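Local coordinates for protein unsaturated glucuronyl hydrolase (Streptococcus agalactiae, PDB 2ZZR) that hydrolyses unsaturated disaccharides of chondroitin, hyaluronan and heparin, releasing the unsaturated uronic acid by cleaving 1,3- and 1,4-glycosidic bonds, at residues E27-I32 against Y81-D86; R246-G251 against N276-R281; S288-I293 against H360-W365; S341-Y346 against Y380-A385. All coordinates share one frame; numbering follows the deposited sequence. Where two conformers were deposited one is given.

Contact 1: E27-I32 against Y81-D86; sequences EVEEAI and YEYNQD
Ile32 sets its CG2 methyl squarely on the ring of Tyr83, 3.5 Å from the ring centroid and only 5° off the ring normal, a CH-pi contact over the middle of the face. Because the methyl is centred, its distances to the six ring carbons are nearly equal, running from Ile32 CG2 to Tyr83 CD1 at 3.7 Å up to slightly longer ones at the phenol end. The CD1 end of the same isoleucine reaches the CE1 side of the ring, with Ile32 CD1 4.0 Å from Tyr83 CE1. Tyr83 extends from its helix with CG anti to the backbone N (chi1 -179°), which points the ring toward helix 25-46. At the far end of the ring the methylene of Glu29 takes over: its CG lies near the ring plane, 3.3 Å from Tyr83 OH, and the two side chains run at about a right angle. No hydrogen bond joins the two segments. The polar groups beside the phenol end have partners outside them: the hydroxyl of Tyr83 bonds to Glu33, one turn beyond Glu29, while the carboxylate of Glu29 is held by Tyr390. Helix 70-84 stops just here, Gln85 leaving helical geometry with positive phi, and Asp86 caps the start of helix 87-105. The contact therefore joins two helices of the alpha barrel near one end of helix 70-84. Leu386 and Tyr390 of helix 376-390 pack on Ile32; Tyr83 also meets Leu36 of helix 25-46 and the ring of Tyr390.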
# COMPACT_ATOMS: atom_id res chain seq x y z
N GLU A 27 -18.78 -12.75 9.33
CA GLU A 27 -18.84 -11.54 8.50
C GLU A 27 -17.61 -11.43 7.59
O GLU A 27 -17.74 -11.19 6.39
CB GLU A 27 -19.00 -10.28 9.36
CG GLU A 27 -20.40 -10.10 9.94
CD GLU A 27 -20.49 -8.94 10.92
OE1 GLU A 27 -19.56 -8.77 11.74
OE2 GLU A 27 -21.50 -8.20 10.87
N VAL A 28 -16.43 -11.62 8.18
CA VAL A 28 -15.18 -11.57 7.41
C VAL A 28 -15.09 -12.75 6.43
O VAL A 28 -14.69 -12.58 5.27
CB VAL A 28 -13.94 -11.48 8.35
CG1 VAL A 28 -12.64 -11.57 7.56
CG2 VAL A 28 -14.00 -10.18 9.14
N GLU A 29 -15.48 -13.93 6.89
CA GLU A 29 -15.49 -15.14 6.07
C GLU A 29 -16.34 -14.96 4.81
O GLU A 29 -15.92 -15.33 3.71
CB GLU A 29 -16.07 -16.28 6.89
CG GLU A 29 -15.57 -17.65 6.55
CD GLU A 29 -15.96 -18.64 7.63
OE1 GLU A 29 -17.18 -18.87 7.79
OE2 GLU A 29 -15.07 -19.16 8.32
N GLU A 30 -17.54 -14.40 4.98
CA GLU A 30 -18.46 -14.17 3.87
C GLU A 30 -17.94 -13.11 2.89
O GLU A 30 -18.12 -13.25 1.67
CB GLU A 30 -19.87 -13.86 4.38
CG GLU A 30 -20.55 -15.12 4.94
CD GLU A 30 -21.97 -14.91 5.43
OE1 GLU A 30 -22.44 -13.76 5.50
OE2 GLU A 30 -22.62 -15.93 5.76
N ALA A 31 -17.27 -12.09 3.42
CA ALA A 31 -16.60 -11.08 2.58
C ALA A 31 -15.47 -11.69 1.75
O ALA A 31 -15.32 -11.38 0.56
CB ALA A 31 -16.09 -9.91 3.43
N ILE A 32 -14.68 -12.56 2.39
CA ILE A 32 -13.61 -13.27 1.70
C ILE A 32 -14.18 -14.15 0.59
O ILE A 32 -13.67 -14.17 -0.54
CB ILE A 32 -12.76 -14.13 2.66
CG1 ILE A 32 -11.93 -13.23 3.59
CG2 ILE A 32 -11.84 -15.06 1.89
CD1 ILE A 32 -11.21 -13.99 4.72
N TYR A 81 -5.28 -18.15 -2.16
CA TYR A 81 -4.64 -19.46 -2.00
C TYR A 81 -4.38 -19.80 -0.53
O TYR A 81 -4.54 -20.95 -0.12
CB TYR A 81 -3.33 -19.52 -2.80
CG TYR A 81 -2.57 -20.82 -2.63
CD1 TYR A 81 -1.38 -20.86 -1.91
CD2 TYR A 81 -3.06 -22.01 -3.17
CE1 TYR A 81 -0.69 -22.06 -1.74
CE2 TYR A 81 -2.38 -23.20 -3.01
CZ TYR A 81 -1.20 -23.22 -2.30
OH TYR A 81 -0.51 -24.40 -2.13
N GLU A 82 -3.99 -18.81 0.26
CA GLU A 82 -3.83 -19.01 1.70
C GLU A 82 -5.15 -19.37 2.36
O GLU A 82 -5.17 -20.12 3.34
CB GLU A 82 -3.24 -17.78 2.36
CG GLU A 82 -1.82 -17.50 1.91
CD GLU A 82 -1.09 -16.63 2.89
OE1 GLU A 82 -0.50 -15.62 2.47
OE2 GLU A 82 -1.10 -16.98 4.09
N TYR A 83 -6.24 -18.82 1.83
CA TYR A 83 -7.56 -19.06 2.38
C TYR A 83 -8.09 -20.46 2.09
O TYR A 83 -8.65 -21.09 2.98
CB TYR A 83 -8.55 -18.01 1.88
CG TYR A 83 -9.94 -18.19 2.44
CD1 TYR A 83 -10.24 -17.81 3.75
CD2 TYR A 83 -10.96 -18.76 1.67
CE1 TYR A 83 -11.51 -17.97 4.27
CE2 TYR A 83 -12.24 -18.93 2.19
CZ TYR A 83 -12.51 -18.53 3.49
OH TYR A 83 -13.76 -18.69 4.01
N ASN A 84 -7.92 -20.94 0.86
CA ASN A 84 -8.55 -22.22 0.47
C ASN A 84 -7.63 -23.34 -0.04
O ASN A 84 -8.12 -24.44 -0.35
CB ASN A 84 -9.74 -21.98 -0.47
CG ASN A 84 -9.33 -21.55 -1.88
OD1 ASN A 84 -10.17 -21.12 -2.68
ND2 ASN A 84 -8.05 -21.67 -2.21
N GLN A 85 -6.32 -23.07 -0.11
CA GLN A 85 -5.32 -24.06 -0.53
C GLN A 85 -5.62 -24.73 -1.88
O GLN A 85 -5.25 -25.89 -2.10
CB GLN A 85 -5.10 -25.12 0.57
CG GLN A 85 -4.65 -24.57 1.93
CD GLN A 85 -5.79 -24.01 2.77
OE1 GLN A 85 -6.89 -24.56 2.81
NE2 GLN A 85 -5.52 -22.91 3.46
N ASP A 86 -6.29 -24.01 -2.78
CA ASP A 86 -6.64 -24.52 -4.11
C ASP A 86 -5.42 -24.47 -5.01
O ASP A 86 -4.91 -23.39 -5.34
CB ASP A 86 -7.80 -23.71 -4.71
CG ASP A 86 -8.29 -24.23 -6.07
OD1 ASP A 86 -7.80 -25.27 -6.56
OD2 ASP A 86 -9.19 -23.59 -6.65

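Contact 2: R246-G251 against N276-R281; sequences RGQAWG and NYFLNR
Gln248 meets both Tyr277 and Phe278, and the backbones come closest at Gln248 and Phe278, with 6.8 Å between their CA atoms. Ahead of it in helix 245-262, Arg246 turns away from helix 265-280; its guanidinium forms a salt bridge with Asp303, and the residue probably binds substrate. In Gln248 the aliphatic part does the close packing: CG lies at the edge of the Phe278 ring, 3.7 Å from Phe278 CD1, and CB is 3.8 Å from that same carbon. A bend at chi2 (66°) then swings the amide group toward Tyr277, where Gln248 CD comes within 3.6 Å of Tyr277 CD2. The amide is tilted 34° from the tyrosine ring plane and lies nearly parallel to that of Phe278. The two helices are consecutive in the chain, an antiparallel helical hairpin of the kind from which the alpha-barrel fold of glycoside hydrolase family 88 is built. Tyr277 is fixed from two further directions: its hydroxyl bonds to Ser243, and Arg281 lays its guanidinium over one ring face, Arg281 CZ standing 3.3 Å above the plane. Arg281 NH1 also donates to Tyr277 O, at 2.9 Å and in the carbonyl plane, and forms a salt bridge with Glu9. Beyond Gln248, Ala249 touches Thr309 of helix 304-318, and Trp250, which also probably binds substrate, touches Asp174 and carries Arg246 CG over one face of its indole, 3.5 Å above the plane.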
# COMPACT_ATOMS: atom_id res chain seq x y z
N ARG A 246 -4.79 8.84 -0.40
CA ARG A 246 -3.92 7.67 -0.50
C ARG A 246 -2.49 7.93 -0.04
O ARG A 246 -1.85 7.05 0.55
CB ARG A 246 -3.97 7.04 -1.89
CG ARG A 246 -3.25 5.68 -1.93
CD ARG A 246 -3.65 4.84 -3.13
NE ARG A 246 -3.26 5.47 -4.40
CZ ARG A 246 -4.11 6.03 -5.26
NH1 ARG A 246 -5.41 6.06 -4.99
NH2 ARG A 246 -3.66 6.56 -6.39
N GLY A 247 -1.99 9.14 -0.26
CA GLY A 247 -0.66 9.52 0.23
C GLY A 247 -0.56 9.39 1.74
O GLY A 247 0.43 8.88 2.26
N GLN A 248 -1.61 9.85 2.42
CA GLN A 248 -1.72 9.70 3.87
C GLN A 248 -1.67 8.22 4.25
O GLN A 248 -0.96 7.84 5.18
CB GLN A 248 -3.01 10.36 4.38
CG GLN A 248 -3.06 10.64 5.88
CD GLN A 248 -2.03 11.68 6.35
OE1 GLN A 248 -1.67 11.71 7.53
NE2 GLN A 248 -1.57 12.53 5.45
N ALA A 249 -2.42 7.40 3.52
CA ALA A 249 -2.47 5.96 3.76
C ALA A 249 -1.14 5.25 3.52
O ALA A 249 -0.81 4.31 4.24
CB ALA A 249 -3.58 5.31 2.95
N TRP A 250 -0.38 5.68 2.52
CA TRP A 250 0.95 5.10 2.30
C TRP A 250 1.83 5.30 3.53
O TRP A 250 2.62 4.43 3.88
CB TRP A 250 1.65 5.72 1.09
CG TRP A 250 1.08 5.39 -0.28
CD1 TRP A 250 0.90 6.27 -1.31
CD2 TRP A 250 0.63 4.11 -0.77
NE1 TRP A 250 0.37 5.63 -2.40
CE2 TRP A 250 0.19 4.30 -2.10
CE3 TRP A 250 0.55 2.82 -0.21
CZ2 TRP A 250 -0.32 3.26 -2.89
CZ3 TRP A 250 0.04 1.77 -1.00
CH2 TRP A 250 -0.39 2.00 -2.32
N GLY A 251 1.69 6.46 4.19
CA GLY A 251 2.39 6.71 5.44
C GLY A 251 1.89 5.80 6.56
O GLY A 251 2.69 5.18 7.26
N ASN A 276 -4.06 9.63 13.19
CA ASN A 276 -5.07 10.48 13.82
C ASN A 276 -5.55 11.54 12.84
O ASN A 276 -6.73 11.85 12.79
CB ASN A 276 -4.55 11.12 15.11
CG ASN A 276 -4.27 10.09 16.19
OD1 ASN A 276 -4.42 8.89 15.98
ND2 ASN A 276 -3.85 10.57 17.37
N TYR A 277 -4.62 12.06 12.05
CA TYR A 277 -4.94 13.03 11.00
C TYR A 277 -5.96 12.44 10.02
O TYR A 277 -6.96 13.08 9.68
CB TYR A 277 -3.66 13.43 10.28
CG TYR A 277 -3.84 14.47 9.20
CD1 TYR A 277 -3.62 15.82 9.47
CD2 TYR A 277 -4.21 14.10 7.90
CE1 TYR A 277 -3.78 16.79 8.47
CE2 TYR A 277 -4.37 15.05 6.90
CZ TYR A 277 -4.16 16.39 7.19
OH TYR A 277 -4.32 17.33 6.19
N PHE A 278 -5.70 11.21 9.60
CA PHE A 278 -6.55 10.48 8.66
C PHE A 278 -7.92 10.23 9.30
O PHE A 278 -8.95 10.58 8.72
CB PHE A 278 -5.86 9.17 8.27
CG PHE A 278 -6.51 8.42 7.13
CD1 PHE A 278 -6.17 8.71 5.80
CD2 PHE A 278 -7.41 7.39 7.38
CE1 PHE A 278 -6.76 8.00 4.74
CE2 PHE A 278 -8.00 6.67 6.33
CZ PHE A 278 -7.66 6.98 5.01
N LEU A 279 -7.92 9.67 10.51
CA LEU A 279 -9.17 9.33 11.19
C LEU A 279 -10.07 10.56 11.36
O LEU A 279 -11.28 10.47 11.15
CB LEU A 279 -8.90 8.69 12.56
CG LEU A 279 -8.20 7.32 12.54
CD1 LEU A 279 -7.94 6.86 13.98
CD2 LEU A 279 -9.00 6.28 11.75
N ASN A 280 -9.46 11.69 11.71
CA ASN A 280 -10.20 12.93 11.97
C ASN A 280 -10.85 13.52 10.72
O ASN A 280 -11.76 14.35 10.82
CB ASN A 280 -9.29 13.97 12.62
CG ASN A 280 -9.03 13.67 14.09
OD1 ASN A 280 -9.74 12.89 14.70
ND2 ASN A 280 -8.01 14.30 14.65
N ARG A 281 -10.40 13.07 9.56
CA ARG A 281 -10.91 13.58 8.29
C ARG A 281 -11.77 12.58 7.52
O ARG A 281 -12.14 12.82 6.37
CB ARG A 281 -9.77 14.15 7.45
CG ARG A 281 -9.24 15.45 8.02
CD ARG A 281 -7.82 15.77 7.59
NE ARG A 281 -7.32 16.98 8.25
CZ ARG A 281 -6.89 17.03 9.51
NH1 ARG A 281 -6.88 15.94 10.28
NH2 ARG A 281 -6.45 18.18 10.01

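Contact 3: S288-I293 against H360-W365. With SO4 (sulfate ion), chain C.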
# COMPACT_ATOMS: atom_id res chain seq x y z
N SER A 288 -12.64 7.14 3.48
CA SER A 288 -12.02 8.37 2.99
C SER A 288 -12.55 8.81 1.63
O SER A 288 -12.67 8.00 0.71
CB SER A 288 -10.51 8.17 2.87
OG SER A 288 -10.21 7.10 1.99
N TYR A 289 -12.88 10.09 1.52
CA TYR A 289 -13.04 10.73 0.22
C TYR A 289 -11.66 10.74 -0.43
O TYR A 289 -10.65 10.58 0.26
CB TYR A 289 -13.62 12.14 0.37
CG TYR A 289 -15.12 12.15 0.52
CD1 TYR A 289 -15.96 12.45 -0.56
CD2 TYR A 289 -15.72 11.84 1.75
CE1 TYR A 289 -17.34 12.45 -0.43
CE2 TYR A 289 -17.11 11.83 1.89
CZ TYR A 289 -17.91 12.15 0.80
OH TYR A 289 -19.29 12.14 0.93
N TRP A 290 -11.61 10.91 -1.75
CA TRP A 290 -10.34 10.79 -2.47
C TRP A 290 -9.32 11.83 -2.02
O TRP A 290 -8.10 11.61 -2.07
CB TRP A 290 -10.58 10.85 -3.98
CG TRP A 290 -10.93 12.20 -4.50
CD1 TRP A 290 -12.17 12.76 -4.58
CD2 TRP A 290 -10.01 13.18 -5.01
NE1 TRP A 290 -12.09 14.03 -5.12
CE2 TRP A 290 -10.77 14.31 -5.39
CE3 TRP A 290 -8.62 13.21 -5.19
CZ2 TRP A 290 -10.19 15.45 -5.93
CZ3 TRP A 290 -8.04 14.34 -5.73
CH2 TRP A 290 -8.83 15.45 -6.10
N ASP A 291 -9.83 12.97 -1.58
CA ASP A 291 -9.04 13.99 -0.93
C ASP A 291 -9.69 14.29 0.41
O ASP A 291 -10.91 14.45 0.49
CB ASP A 291 -8.96 15.26 -1.78
CG ASP A 291 -7.88 16.20 -1.31
OD1 ASP A 291 -6.97 16.51 -2.11
OD2 ASP A 291 -7.93 16.62 -0.13
N LEU A 292 -8.87 14.34 1.46
CA LEU A 292 -9.37 14.46 2.82
C LEU A 292 -9.99 15.83 3.14
O LEU A 292 -10.55 16.01 4.22
CB LEU A 292 -8.27 14.09 3.84
CG LEU A 292 -7.76 12.64 3.80
CD1 LEU A 292 -6.55 12.46 4.72
CD2 LEU A 292 -8.87 11.65 4.19
N ILE A 293 -9.91 16.77 2.21
CA ILE A 293 -10.61 18.06 2.38
C ILE A 293 -12.12 17.90 2.20
O ILE A 293 -12.89 18.74 2.67
CB ILE A 293 -10.06 19.20 1.49
CG1 ILE A 293 -10.20 18.87 -0.01
CG2 ILE A 293 -8.64 19.54 1.88
CD1 ILE A 293 -10.18 20.10 -0.92
N HIS A 360 -15.37 2.19 -6.09
CA HIS A 360 -15.24 3.58 -5.65
C HIS A 360 -13.85 3.98 -5.15
O HIS A 360 -13.70 4.53 -4.06
CB HIS A 360 -16.35 3.95 -4.64
CG HIS A 360 -17.72 3.55 -5.09
ND1 HIS A 360 -18.35 4.14 -6.17
CD2 HIS A 360 -18.58 2.61 -4.62
CE1 HIS A 360 -19.54 3.59 -6.34
NE2 HIS A 360 -19.70 2.65 -5.41
N GLY A 361 -12.84 3.70 -5.97
CA GLY A 361 -11.49 4.23 -5.76
C GLY A 361 -11.26 5.40 -6.70
O GLY A 361 -12.07 5.66 -7.59
N VAL A 362 -10.16 6.12 -6.47
CA VAL A 362 -9.69 7.15 -7.39
C VAL A 362 -8.19 6.97 -7.60
O VAL A 362 -7.41 7.04 -6.65
CB VAL A 362 -10.00 8.59 -6.91
CG1 VAL A 362 -9.35 9.64 -7.83
CG2 VAL A 362 -11.51 8.82 -6.86
N TYR A 363 -7.81 6.71 -8.84
CA TYR A 363 -6.42 6.51 -9.21
C TYR A 363 -5.69 7.86 -9.31
O TYR A 363 -4.82 8.16 -8.49
CB TYR A 363 -6.34 5.69 -10.50
CG TYR A 363 -4.96 5.38 -11.05
CD1 TYR A 363 -3.80 5.56 -10.29
CD2 TYR A 363 -4.82 4.87 -12.34
CE1 TYR A 363 -2.54 5.25 -10.81
CE2 TYR A 363 -3.58 4.56 -12.86
CZ TYR A 363 -2.45 4.75 -12.10
OH TYR A 363 -1.22 4.43 -12.63
N SER A 364 -6.06 8.67 -10.30
CA SER A 364 -5.45 9.99 -10.48
C SER A 364 -6.52 10.97 -10.96
O SER A 364 -6.89 10.97 -12.14
CB SER A 364 -4.28 9.92 -11.46
OG SER A 364 -3.57 11.15 -11.49
N TRP A 365 -7.03 11.78 -10.04
CA TRP A 365 -8.19 12.64 -10.32
C TRP A 365 -7.94 13.66 -11.43
O TRP A 365 -8.75 13.80 -12.35
CB TRP A 365 -8.63 13.34 -9.04
CG TRP A 365 -9.95 14.05 -9.13
CD1 TRP A 365 -11.19 13.48 -9.02
CD2 TRP A 365 -10.16 15.45 -9.32
NE1 TRP A 365 -12.16 14.44 -9.14
CE2 TRP A 365 -11.56 15.66 -9.32
CE3 TRP A 365 -9.31 16.55 -9.49
CZ2 TRP A 365 -12.13 16.93 -9.49
CZ3 TRP A 365 -9.88 17.81 -9.66
CH2 TRP A 365 -11.27 17.99 -9.65
S SO4 C . -21.96 12.93 -1.05
O1 SO4 C . -22.43 12.95 0.33
O2 SO4 C . -20.56 13.35 -1.10
O3 SO4 C . -22.08 11.60 -1.61
O4 SO4 C . -22.75 13.87 -1.85
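Trp290 and Val362 bring an irregular loop and a short strand together, their CA atoms 6.2 Å apart and no hydrogen bond passing between the two segments. The main side-chain contact is an offset stack of indoles: the six-membered ring of Trp290 lies over the five-membered ring of Trp365, centroids 4.0 Å apart and planes at 15°. Within the stack Trp290 CZ2 comes 3.4 Å from Trp365 CD2. The CB of Trp365 also sits over the six-membered ring of Trp290, 3.7 Å from its centroid, so a CH-pi contact runs beside the stack. At the base of Trp290, CB packs on a branch of Val362, with 3.6 Å between Trp290 CB and Val362 CG2. Trp290 takes the crowded position, CG between backbone N and carbonyl carbon (chi1 73°), which turns the indole toward segment 360-365, where it meets Trp365; its NE1 is bonded to Gln300, and the opposite face carries the CB of Asp291. Asp291 OD2 in turn accepts from Ile293 N at 3.1 Å, using its anti lone pair, an Asx turn, and also receives Ser243 N. Next to Trp290, Tyr289 points away from the strand and donates its hydroxyl to O2 of a sulfate, probably from the crystallisation liquor, with 2.7 Å from Tyr289 OH to O2; Gly297 N and Gly299 N hold the same ion. Ser364, probably a substrate-binding residue, points away from segment 288-293. The contact joins the loop between helices 265-280 and 304-318 to strand 361-362, and Leu292 of that loop packs on Tyr277 and Phe278 of helix 265-280.

Contact 4: S341-Y346 against Y380-A385; sequences SLIEQY and YYYLEA
Leu342 and Tyr382 mark the closest approach of the two backbones, 7.9 Å between CA atoms, where helix 328-346 packs beside helix 376-390 in the alpha barrel. A wider pi-type turn spans 342-346, while segment 380-385 is helical throughout. Tyr382 carries the whole contact from its side. With CG anti to the backbone N (chi1 169°), its ring reaches across to helix 328-346 and is met at two places. Leu342 approaches the CD1-CE1 side obliquely through its CB, 4.0 Å from Tyr382 CE1. Ile343 comes to the edge of the ring, near its plane, and its side chain crosses that of Tyr382 at about a right angle. No hydrogen bond passes between the segments; the contact is van der Waals packing of aliphatic groups on the ring and its hydroxyl. Ala31 of helix 25-46 touches both Ile343 and Tyr382, so helices 25-46 and 328-346 both meet the Tyr382 side chain. On another side of helix 376-390, Tyr380 donates its hydroxyl to the anti lone pair of Glu384 OE1 at 2.7 Å, one turn further on; Arg388 forms a salt bridge with the same carboxylate. At the phenol end of Tyr382, the nearest atom of Ile343 is CG1, 3.6 Å from Tyr382 OH.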
# COMPACT_ATOMS: atom_id res chain seq x y z
N SER A 341 -17.41 -0.96 6.87
CA SER A 341 -17.97 -0.11 5.82
C SER A 341 -17.53 -0.55 4.42
O SER A 341 -18.34 -0.59 3.50
CB SER A 341 -17.60 1.36 6.04
OG SER A 341 -18.39 1.90 7.08
N LEU A 342 -16.25 -0.92 4.27
CA LEU A 342 -15.78 -1.42 2.99
C LEU A 342 -16.56 -2.67 2.57
O LEU A 342 -17.06 -2.76 1.44
CB LEU A 342 -14.27 -1.69 3.00
CG LEU A 342 -13.35 -0.47 3.13
CD1 LEU A 342 -11.90 -0.92 3.14
CD2 LEU A 342 -13.59 0.56 2.01
N ILE A 343 -16.69 -3.62 3.49
CA ILE A 343 -17.39 -4.87 3.23
C ILE A 343 -18.86 -4.62 2.87
O ILE A 343 -19.36 -5.16 1.87
CB ILE A 343 -17.33 -5.83 4.46
CG1 ILE A 343 -15.90 -6.34 4.68
CG2 ILE A 343 -18.29 -7.02 4.28
CD1 ILE A 343 -15.67 -6.94 6.06
N GLU A 344 -19.52 -3.79 3.67
CA GLU A 344 -20.98 -3.66 3.60
C GLU A 344 -21.47 -2.66 2.56
O GLU A 344 -22.61 -2.77 2.08
CB GLU A 344 -21.54 -3.28 4.97
CG GLU A 344 -21.39 -4.37 6.03
CD GLU A 344 -21.99 -3.99 7.38
OE1 GLU A 344 -22.44 -2.84 7.54
OE2 GLU A 344 -22.01 -4.86 8.27
N GLN A 345 -20.63 -1.70 2.20
CA GLN A 345 -21.08 -0.60 1.34
C GLN A 345 -20.28 -0.44 0.05
O GLN A 345 -20.77 0.17 -0.91
CB GLN A 345 -21.10 0.72 2.11
CG GLN A 345 -22.07 0.77 3.30
CD GLN A 345 -23.53 0.51 2.91
OE1 GLN A 345 -24.23 -0.25 3.58
NE2 GLN A 345 -23.99 1.14 1.83
N TYR A 346 -19.06 -0.97 0.01
CA TYR A 346 -18.15 -0.70 -1.10
C TYR A 346 -17.65 -1.92 -1.86
O TYR A 346 -17.10 -1.79 -2.96
CB TYR A 346 -16.98 0.18 -0.63
CG TYR A 346 -17.43 1.56 -0.22
CD1 TYR A 346 -17.54 2.59 -1.16
CD2 TYR A 346 -17.77 1.85 1.11
CE1 TYR A 346 -17.97 3.86 -0.79
CE2 TYR A 346 -18.20 3.12 1.49
CZ TYR A 346 -18.29 4.12 0.52
OH TYR A 346 -18.71 5.39 0.87
N TYR A 380 -6.36 -5.47 -3.74
CA TYR A 380 -5.34 -6.19 -3.01
C TYR A 380 -5.37 -5.88 -1.50
O TYR A 380 -5.41 -6.80 -0.68
CB TYR A 380 -3.91 -5.98 -3.58
CG TYR A 380 -2.93 -6.63 -2.64
CD1 TYR A 380 -2.33 -5.89 -1.63
CD2 TYR A 380 -2.71 -8.01 -2.69
CE1 TYR A 380 -1.49 -6.49 -0.71
CE2 TYR A 380 -1.87 -8.62 -1.76
CZ TYR A 380 -1.27 -7.85 -0.78
OH TYR A 380 -0.44 -8.41 0.16
N TYR A 381 -5.34 -4.59 -1.14
CA TYR A 381 -5.28 -4.23 0.28
C TYR A 381 -6.59 -4.53 1.03
O TYR A 381 -6.57 -4.83 2.23
CB TYR A 381 -4.82 -2.78 0.48
CG TYR A 381 -3.36 -2.59 0.11
CD1 TYR A 381 -2.35 -3.23 0.83
CD2 TYR A 381 -2.99 -1.76 -0.96
CE1 TYR A 381 -1.01 -3.08 0.48
CE2 TYR A 381 -1.66 -1.60 -1.31
CZ TYR A 381 -0.68 -2.24 -0.58
OH TYR A 381 0.63 -2.08 -0.93
N TYR A 382 -7.71 -4.48 0.32
CA TYR A 382 -8.99 -4.90 0.88
C TYR A 382 -8.92 -6.38 1.26
O TYR A 382 -9.22 -6.76 2.40
CB TYR A 382 -10.12 -4.61 -0.11
CG TYR A 382 -11.45 -5.24 0.25
CD1 TYR A 382 -12.14 -4.85 1.41
CD2 TYR A 382 -12.03 -6.21 -0.57
CE1 TYR A 382 -13.37 -5.42 1.74
CE2 TYR A 382 -13.26 -6.78 -0.25
CZ TYR A 382 -13.92 -6.38 0.90
OH TYR A 382 -15.14 -6.94 1.23
N LEU A 383 -8.52 -7.22 0.31
CA LEU A 383 -8.37 -8.65 0.59
C LEU A 383 -7.28 -8.93 1.64
O LEU A 383 -7.45 -9.81 2.49
CB LEU A 383 -8.13 -9.45 -0.69
CG LEU A 383 -8.13 -10.97 -0.60
CD1 LEU A 383 -9.42 -11.49 0.03
CD2 LEU A 383 -7.91 -11.58 -1.98
N GLU A 384 -6.18 -8.18 1.61
CA GLU A 384 -5.16 -8.33 2.64
C GLU A 384 -5.72 -8.01 4.03
O GLU A 384 -5.41 -8.71 5.00
CB GLU A 384 -3.91 -7.48 2.35
CG GLU A 384 -2.73 -7.89 3.22
CD GLU A 384 -1.64 -6.85 3.27
OE1 GLU A 384 -0.82 -6.82 2.33
OE2 GLU A 384 -1.60 -6.08 4.25
N ALA A 385 -6.55 -6.97 4.12
CA ALA A 385 -7.20 -6.62 5.38
C ALA A 385 -8.09 -7.75 5.87
O ALA A 385 -8.06 -8.12 7.05
CB ALA A 385 -8.01 -5.33 5.24

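How the contacts relate
Contacts 2 and 3 both hold residues that probably bind substrate (Arg246 and Trp250; Ser364). Their centres are 12 Å apart, and Arg246 of contact 2 probably hydrogen-bonds to segment 360-365 of contact 3, with NH1 2.8 Å from Val362 O and NH2 2.9 Å from Tyr363 O. Contact 4 touches contact 2 through Tyr381 CE2, 3.8 Å from Trp250 CZ3, and contact 3 through Tyr346 CD1, 3.6 Å from His360 CD2. Along the chain contacts 3 and 4 cross, their segments alternating. Contact 1 lies farther out, away from the substrate site, with its centre about 28 Å from those of contacts 2 and 3; it touches contact 4, where Ala31 CB is 3.7 Å from Ile343 CG2.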